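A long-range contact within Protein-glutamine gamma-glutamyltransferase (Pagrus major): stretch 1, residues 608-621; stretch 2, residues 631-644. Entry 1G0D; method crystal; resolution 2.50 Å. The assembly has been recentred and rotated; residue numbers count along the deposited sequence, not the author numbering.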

ATOM      1  N   THR A 608      17.221 -22.147  -9.421  1.00 37.01           N
ATOM      2  CA  THR A 608      18.274 -22.405 -10.389  1.00 35.54           C
ATOM      3  C   THR A 608      18.619 -21.150 -11.164  1.00 32.50           C
ATOM      4  O   THR A 608      17.759 -20.542 -11.767  1.00 33.56           O
ATOM      5  N   ASN A 609      19.883 -20.767 -11.142  1.00 31.54           N
ATOM      6  CA  ASN A 609      20.350 -19.608 -11.884  1.00 31.24           C
ATOM      7  C   ASN A 609      19.938 -19.703 -13.369  1.00 33.05           C
ATOM      8  O   ASN A 609      20.389 -20.585 -14.082  1.00 34.65           O
ATOM      9  N   PRO A 610      19.050 -18.816 -13.842  1.00 35.03           N
ATOM     10  CA  PRO A 610      18.626 -18.856 -15.250  1.00 39.52           C
ATOM     11  C   PRO A 610      19.611 -18.038 -16.113  1.00 43.35           C
ATOM     12  O   PRO A 610      19.501 -17.955 -17.345  1.00 45.08           O
ATOM     13  N   LEU A 611      20.568 -17.420 -15.430  1.00 44.24           N
ATOM     14  CA  LEU A 611      21.578 -16.602 -16.063  1.00 40.15           C
ATOM     15  C   LEU A 611      22.846 -17.399 -16.383  1.00 43.63           C
ATOM     16  O   LEU A 611      23.353 -18.166 -15.566  1.00 40.84           O
ATOM     17  N   PRO A 612      23.368 -17.228 -17.596  1.00 47.58           N
ATOM     18  CA  PRO A 612      24.584 -17.940 -17.973  1.00 50.86           C
ATOM     19  C   PRO A 612      25.767 -17.144 -17.408  1.00 51.04           C
ATOM     20  O   PRO A 612      26.837 -17.070 -18.002  1.00 54.12           O
ATOM     21  N   VAL A 613      25.553 -16.548 -16.242  1.00 49.38           N
ATOM     22  CA  VAL A 613      26.563 -15.746 -15.576  1.00 47.65           C
ATOM     23  C   VAL A 613      26.528 -16.142 -14.126  1.00 46.68           C
ATOM     24  O   VAL A 613      25.503 -16.570 -13.632  1.00 48.94           O
ATOM     25  N   PRO A 614      27.650 -16.030 -13.421  1.00 47.06           N
ATOM     26  CA  PRO A 614      27.548 -16.409 -12.013  1.00 46.85           C
ATOM     27  C   PRO A 614      26.935 -15.185 -11.291  1.00 44.86           C
ATOM     28  O   PRO A 614      27.139 -14.057 -11.738  1.00 47.36           O
ATOM     29  N   LEU A 615      26.173 -15.390 -10.215  1.00 39.89           N
ATOM     30  CA  LEU A 615      25.617 -14.260  -9.463  1.00 33.71           C
ATOM     31  C   LEU A 615      26.329 -14.301  -8.144  1.00 33.59           C
ATOM     32  O   LEU A 615      26.521 -15.355  -7.556  1.00 33.99           O
ATOM     33  N   LYS A 616      26.771 -13.168  -7.673  1.00 35.26           N
ATOM     34  CA  LYS A 616      27.428 -13.216  -6.403  1.00 39.01           C
ATOM     35  C   LYS A 616      26.780 -12.177  -5.553  1.00 37.74           C
ATOM     36  O   LYS A 616      26.098 -11.289  -6.056  1.00 38.24           O
ATOM     37  N   GLY A 617      27.009 -12.289  -4.257  1.00 38.94           N
ATOM     38  CA  GLY A 617      26.390 -11.386  -3.309  1.00 38.47           C
ATOM     39  C   GLY A 617      24.998 -11.898  -2.977  1.00 36.58           C
ATOM     40  O   GLY A 617      24.176 -11.136  -2.450  1.00 37.86           O
ATOM     41  N   GLY A 618      24.756 -13.183  -3.288  1.00 33.83           N
ATOM     42  CA  GLY A 618      23.469 -13.820  -3.055  1.00 29.38           C
ATOM     43  C   GLY A 618      23.049 -13.778  -1.608  1.00 27.32           C
ATOM     44  O   GLY A 618      23.752 -14.309  -0.765  1.00 29.67           O
ATOM     45  N   VAL A 619      21.929 -13.106  -1.330  1.00 27.23           N
ATOM     46  CA  VAL A 619      21.345 -12.989   0.020  1.00 22.61           C
ATOM     47  C   VAL A 619      19.886 -13.401  -0.046  1.00 25.98           C
ATOM     48  O   VAL A 619      19.154 -12.930  -0.931  1.00 30.66           O
ATOM     49  N   PHE A 620      19.456 -14.228   0.901  1.00 23.27           N
ATOM     50  CA  PHE A 620      18.066 -14.632   0.981  1.00 19.87           C
ATOM     51  C   PHE A 620      17.607 -13.890   2.241  1.00 22.51           C
ATOM     52  O   PHE A 620      18.361 -13.826   3.216  1.00 21.73           O
ATOM     53  N   THR A 621      16.416 -13.293   2.222  1.00 21.78           N
ATOM     54  CA  THR A 621      15.880 -12.608   3.412  1.00 21.03           C
ATOM     55  C   THR A 621      14.541 -13.248   3.681  1.00 20.63           C
ATOM     56  O   THR A 621      13.721 -13.321   2.772  1.00 23.65           O
ATOM     57  N   THR A 631      14.976 -12.078   8.234  1.00 29.11           N
ATOM     58  CA  THR A 631      16.212 -12.754   8.578  1.00 27.37           C
ATOM     59  C   THR A 631      16.989 -13.078   7.326  1.00 26.83           C
ATOM     60  O   THR A 631      16.407 -13.539   6.359  1.00 27.82           O
ATOM     61  N   GLN A 632      18.297 -12.853   7.342  1.00 25.77           N
ATOM     62  CA  GLN A 632      19.106 -13.131   6.160  1.00 27.98           C
ATOM     63  C   GLN A 632      19.983 -14.391   6.136  1.00 25.44           C
ATOM     64  O   GLN A 632      20.511 -14.828   7.147  1.00 25.93           O
ATOM     65  N   ILE A 633      20.107 -14.972   4.949  1.00 26.80           N
ATOM     66  CA  ILE A 633      20.962 -16.131   4.704  1.00 26.92           C
ATOM     67  C   ILE A 633      21.871 -15.717   3.547  1.00 29.71           C
ATOM     68  O   ILE A 633      21.397 -15.539   2.419  1.00 27.33           O
ATOM     69  N   HIS A 634      23.162 -15.549   3.813  1.00 30.16           N
ATOM     70  CA  HIS A 634      24.077 -15.165   2.747  1.00 31.37           C
ATOM     71  C   HIS A 634      24.648 -16.401   2.073  1.00 31.92           C
ATOM     72  O   HIS A 634      25.199 -17.269   2.734  1.00 34.31           O
ATOM     73  N   VAL A 635      24.460 -16.506   0.763  1.00 34.89           N
ATOM     74  CA  VAL A 635      25.002 -17.613  -0.010  1.00 38.26           C
ATOM     75  C   VAL A 635      26.513 -17.429   0.023  1.00 44.40           C
ATOM     76  O   VAL A 635      27.026 -16.384  -0.391  1.00 45.65           O
ATOM     77  N   ASN A 636      27.232 -18.419   0.539  1.00 50.06           N
ATOM     78  CA  ASN A 636      28.684 -18.298   0.599  1.00 55.21           C
ATOM     79  C   ASN A 636      29.264 -18.806  -0.713  1.00 53.17           C
ATOM     80  O   ASN A 636      29.233 -19.998  -1.018  1.00 52.37           O
ATOM     81  N   GLY A 637      29.774 -17.872  -1.501  1.00 51.03           N
ATOM     82  CA  GLY A 637      30.316 -18.226  -2.794  1.00 49.98           C
ATOM     83  C   GLY A 637      29.537 -17.500  -3.873  1.00 49.34           C
ATOM     84  O   GLY A 637      28.943 -16.455  -3.615  1.00 52.57           O
ATOM     85  N   ALA A 638      29.544 -18.037  -5.087  1.00 44.85           N
ATOM     86  CA  ALA A 638      28.828 -17.420  -6.188  1.00 43.91           C
ATOM     87  C   ALA A 638      28.117 -18.538  -6.910  1.00 43.61           C
ATOM     88  O   ALA A 638      28.665 -19.622  -7.132  1.00 44.25           O
ATOM     89  N   VAL A 639      26.868 -18.286  -7.253  1.00 41.73           N
ATOM     90  CA  VAL A 639      26.086 -19.304  -7.902  1.00 39.55           C
ATOM     91  C   VAL A 639      26.538 -19.402  -9.334  1.00 38.06           C
ATOM     92  O   VAL A 639      26.541 -18.415 -10.061  1.00 37.35           O
ATOM     93  N   ALA A 640      26.960 -20.591  -9.733  1.00 39.11           N
ATOM     94  CA  ALA A 640      27.412 -20.769 -11.101  1.00 43.72           C
ATOM     95  C   ALA A 640      26.310 -20.564 -12.119  1.00 44.79           C
ATOM     96  O   ALA A 640      25.124 -20.720 -11.817  1.00 46.78           O
ATOM     97  N   PRO A 641      26.696 -20.205 -13.354  1.00 44.82           N
ATOM     98  CA  PRO A 641      25.705 -19.993 -14.409  1.00 43.76           C
ATOM     99  C   PRO A 641      24.818 -21.229 -14.477  1.00 42.61           C
ATOM    100  O   PRO A 641      25.314 -22.340 -14.484  1.00 43.74           O
ATOM    101  N   SER A 642      23.507 -21.043 -14.508  1.00 43.85           N
ATOM    102  CA  SER A 642      22.580 -22.174 -14.573  1.00 42.89           C
ATOM    103  C   SER A 642      22.708 -23.163 -13.400  1.00 40.64           C
ATOM    104  O   SER A 642      22.260 -24.308 -13.493  1.00 40.52           O
ATOM    105  N   GLY A 643      23.298 -22.724 -12.295  1.00 37.83           N
ATOM    106  CA  GLY A 643      23.438 -23.615 -11.156  1.00 37.69           C
ATOM    107  C   GLY A 643      22.345 -23.468 -10.108  1.00 37.08           C
ATOM    108  O   GLY A 643      21.822 -22.374  -9.906  1.00 38.46           O
ATOM    109  N   LYS A 644      21.996 -24.562  -9.435  1.00 35.20           N
ATOM    110  CA  LYS A 644      20.962 -24.510  -8.400  1.00 36.07           C
ATOM    111  C   LYS A 644      21.488 -24.020  -7.051  1.00 33.72           C
ATOM    112  O   LYS A 644      22.533 -24.468  -6.591  1.00 33.72           O
TER

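The most unusual feature of this contact is a single buried amide, Asn609, which ties a loop of the first stretch to a turn of the second. Its CB points toward the second stretch, and chi1 near 180° (t) carries ND2 to two carbonyls: Ala640 O across the contact, at 2.9 Å from Asn609 ND2, and Val613 O in its own stretch, at 2.7 Å from Asn609 ND2. Its other amide atom, OD1, accepts from Leu611 N (Asn609 OD1 to Leu611 N, 2.7 Å), so the side chain braces its own loop while it holds the other. Ala640 O is also the acceptor that closes the type II turn Ala640 to Gly643, receiving Gly643 N at 2.8 Å from Ala640 O. Backbone bonds fix the same turn from outside: Asn609 N reaches Gly643 O at 2.8 Å, and Ser642 N reaches Leu611 O at 3.1 Å. A side chain on Gly643 would clash with Ala640 O.

Where the turn begins, the Pro641 ring touches that of Pro614 (Pro614 CB to Pro641 CD, 4.1 Å). Leu615 and Val639 exchange two backbone hydrogen bonds, which sets their side chains on the same face; Leu615 CG lies 4.1 Å from Val639 CB, with Leu615 chi1 between wells at -4° and Val639 chi1 t. A water bridges the two stretches, tying Leu615 O and Gly618 N of the first, more weakly, to Gly637 O of the second: it donates to Leu615 O (3.1 Å from the water O), accepts from Gly618 N (2.9 Å from the water O), and donates weakly to Gly637 O (3.4 Å from the water O).

Gly618 leaves room for Val635, whose CB points toward the first stretch with chi1 t; a CB on the glycine would come tightly against Val635 CG2. That methyl lies near the plane of the Phe620 ring, at its edge, with Val635 CG2 3.4 Å from Phe620 CE2. Phe620 (chi1 m) and Ile633 (m, t) form a hydrogen-bonded antiparallel pair and share a face, Phe620 CB lying 3.9 Å from Ile633 CB.

The opposite face carries Val619, Thr621, Gln632 and His634. Val619, its chi1 off the wells at -133°, places CG1 over one face of the His634 imidazole (chi1 m), 3.5 Å from the ring centroid, a CH-pi contact. Val619 CG1 also touches Gln632 CD at 3.8 Å. Thr621 (m) adds a packing contact to the extended Gln632 chain (m, t), with Thr621 OG1 3.6 Å from Gln632 CG.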

ATOM      1  CB  THR A 608      17.848 -23.486 -11.411  1.00 37.46           C
ATOM      2  OG1 THR A 608      17.803 -24.769 -10.774  1.00 43.46           O
ATOM      3  CG2 THR A 608      18.843 -23.554 -12.545  1.00 41.59           C
ATOM      4  CB  ASN A 609      21.864 -19.559 -11.779  1.00 27.98           C
ATOM      5  CG  ASN A 609      22.452 -18.347 -12.426  1.00 26.78           C
ATOM      6  OD1 ASN A 609      21.731 -17.518 -12.975  1.00 22.39           O
ATOM      7  ND2 ASN A 609      23.778 -18.229 -12.366  1.00 23.01           N
ATOM      8  CB  PRO A 610      17.254 -18.198 -15.216  1.00 34.90           C
ATOM      9  CG  PRO A 610      17.427 -17.142 -14.197  1.00 36.10           C
ATOM     10  CD  PRO A 610      18.371 -17.726 -13.126  1.00 36.22           C
ATOM     11  CB  LEU A 611      21.923 -15.439 -15.136  1.00 30.36           C
ATOM     12  CG  LEU A 611      21.339 -14.078 -15.459  1.00 22.87           C
ATOM     13  CD1 LEU A 611      19.881 -14.184 -15.748  1.00 12.72           C
ATOM     14  CD2 LEU A 611      21.643 -13.153 -14.307  1.00 19.58           C
ATOM     15  CB  PRO A 612      24.540 -17.922 -19.495  1.00 53.44           C
ATOM     16  CG  PRO A 612      23.808 -16.632 -19.819  1.00 53.40           C
ATOM     17  CD  PRO A 612      22.864 -16.362 -18.677  1.00 51.48           C
ATOM     18  CB  VAL A 613      26.201 -14.243 -15.594  1.00 49.68           C
ATOM     19  CG1 VAL A 613      27.448 -13.410 -15.584  1.00 51.69           C
ATOM     20  CG2 VAL A 613      25.346 -13.913 -16.794  1.00 50.83           C
ATOM     21  CB  PRO A 614      29.007 -16.627 -11.611  1.00 48.89           C
ATOM     22  CG  PRO A 614      29.737 -15.586 -12.416  1.00 48.38           C
ATOM     23  CD  PRO A 614      29.018 -15.601 -13.771  1.00 49.32           C
ATOM     24  CB  LEU A 615      24.119 -14.412  -9.207  1.00 32.95           C
ATOM     25  CG  LEU A 615      23.356 -15.599  -9.809  1.00 28.64           C
ATOM     26  CD1 LEU A 615      22.036 -15.717  -9.114  1.00 34.24           C
ATOM     27  CD2 LEU A 615      23.142 -15.384 -11.279  1.00 26.99           C
ATOM     28  CB  LYS A 616      28.934 -12.976  -6.534  1.00 46.40           C
ATOM     29  CG  LYS A 616      29.353 -12.031  -7.644  1.00 52.44           C
ATOM     30  CD  LYS A 616      30.859 -11.734  -7.548  1.00 60.96           C
ATOM     31  CE  LYS A 616      31.520 -11.570  -8.936  1.00 66.04           C
ATOM     32  NZ  LYS A 616      31.418 -12.799  -9.813  1.00 69.07           N
ATOM     33  CB  VAL A 619      21.165 -11.580   0.541  1.00 17.34           C
ATOM     34  CG1 VAL A 619      21.681 -11.508   1.911  1.00 17.18           C
ATOM     35  CG2 VAL A 619      21.698 -10.572  -0.403  1.00 17.96           C
ATOM     36  CB  PHE A 620      17.964 -16.141   1.208  1.00 18.77           C
ATOM     37  CG  PHE A 620      18.196 -16.969  -0.020  1.00 15.34           C
ATOM     38  CD1 PHE A 620      17.165 -17.215  -0.908  1.00 13.79           C
ATOM     39  CD2 PHE A 620      19.447 -17.496  -0.293  1.00 13.61           C
ATOM     40  CE1 PHE A 620      17.380 -17.987  -2.070  1.00 16.21           C
ATOM     41  CE2 PHE A 620      19.678 -18.263  -1.440  1.00 12.58           C
ATOM     42  CZ  PHE A 620      18.645 -18.505  -2.326  1.00 16.96           C
ATOM     43  CB  THR A 621      15.623 -11.135   3.171  1.00 22.04           C
ATOM     44  OG1 THR A 621      16.773 -10.547   2.544  1.00 28.33           O
ATOM     45  CG2 THR A 621      15.295 -10.442   4.488  1.00 17.38           C
ATOM     46  CB  THR A 631      15.898 -14.040   9.294  1.00 26.45           C
ATOM     47  OG1 THR A 631      15.195 -13.739  10.507  1.00 29.90           O
ATOM     48  CG2 THR A 631      17.159 -14.783   9.598  1.00 25.44           C
ATOM     49  CB  GLN A 632      19.989 -11.929   5.858  1.00 30.29           C
ATOM     50  CG  GLN A 632      19.262 -10.787   5.181  1.00 37.39           C
ATOM     51  CD  GLN A 632      20.177  -9.613   4.891  1.00 43.52           C
ATOM     52  OE1 GLN A 632      19.821  -8.701   4.136  1.00 46.99           O
ATOM     53  NE2 GLN A 632      21.366  -9.626   5.494  1.00 45.24           N
ATOM     54  CB  ILE A 633      20.196 -17.346   4.208  1.00 26.91           C
ATOM     55  CG1 ILE A 633      18.971 -17.582   5.089  1.00 27.48           C
ATOM     56  CG2 ILE A 633      21.157 -18.536   4.120  1.00 18.49           C
ATOM     57  CD1 ILE A 633      18.155 -18.732   4.633  1.00 29.74           C
ATOM     58  CB  HIS A 634      25.208 -14.299   3.305  1.00 28.48           C
ATOM     59  CG  HIS A 634      24.762 -12.927   3.729  1.00 31.93           C
ATOM     60  ND1 HIS A 634      24.100 -12.693   4.917  1.00 34.77           N
ATOM     61  CD2 HIS A 634      24.869 -11.720   3.119  1.00 29.97           C
ATOM     62  CE1 HIS A 634      23.821 -11.404   5.022  1.00 32.75           C
ATOM     63  NE2 HIS A 634      24.276 -10.790   3.945  1.00 30.05           N
ATOM     64  CB  VAL A 635      24.542 -17.547  -1.487  1.00 34.84           C
ATOM     65  CG1 VAL A 635      25.325 -18.560  -2.322  1.00 32.60           C
ATOM     66  CG2 VAL A 635      23.047 -17.797  -1.577  1.00 33.03           C
ATOM     67  CB  ASN A 636      29.232 -19.070   1.814  1.00 63.57           C
ATOM     68  CG  ASN A 636      28.830 -18.414   3.165  1.00 70.33           C
ATOM     69  OD1 ASN A 636      28.473 -19.108   4.140  1.00 68.94           O
ATOM     70  ND2 ASN A 636      28.890 -17.068   3.215  1.00 72.28           N
ATOM     71  CB  ALA A 638      29.784 -16.687  -7.129  1.00 43.16           C
ATOM     72  CB  VAL A 639      24.547 -18.982  -7.756  1.00 33.79           C
ATOM     73  CG1 VAL A 639      23.697 -20.039  -8.473  1.00 32.93           C
ATOM     74  CG2 VAL A 639      24.185 -18.927  -6.269  1.00 31.90           C
ATOM     75  CB  ALA A 640      28.025 -22.149 -11.291  1.00 46.54           C
ATOM     76  CB  PRO A 641      26.554 -19.834 -15.665  1.00 45.12           C
ATOM     77  CG  PRO A 641      27.883 -19.398 -15.172  1.00 43.34           C
ATOM     78  CD  PRO A 641      28.076 -19.994 -13.827  1.00 41.66           C
ATOM     79  CB  SER A 642      22.758 -22.925 -15.899  1.00 43.07           C
ATOM     80  OG  SER A 642      22.946 -22.020 -16.968  1.00 47.16           O
ATOM     81  CB  LYS A 644      20.304 -25.883  -8.199  1.00 39.33           C
ATOM     82  CG  LYS A 644      19.243 -25.905  -7.083  1.00 43.38           C
ATOM     83  CD  LYS A 644      18.649 -27.290  -6.862  1.00 49.65           C
ATOM     84  CE  LYS A 644      17.736 -27.712  -8.038  1.00 58.77           C
ATOM     85  NZ  LYS A 644      17.259 -29.147  -8.002  1.00 59.00           N
TER
HETATM   86  O   HOH W   1      25.820 -15.521  -4.581  1.00 21.00           O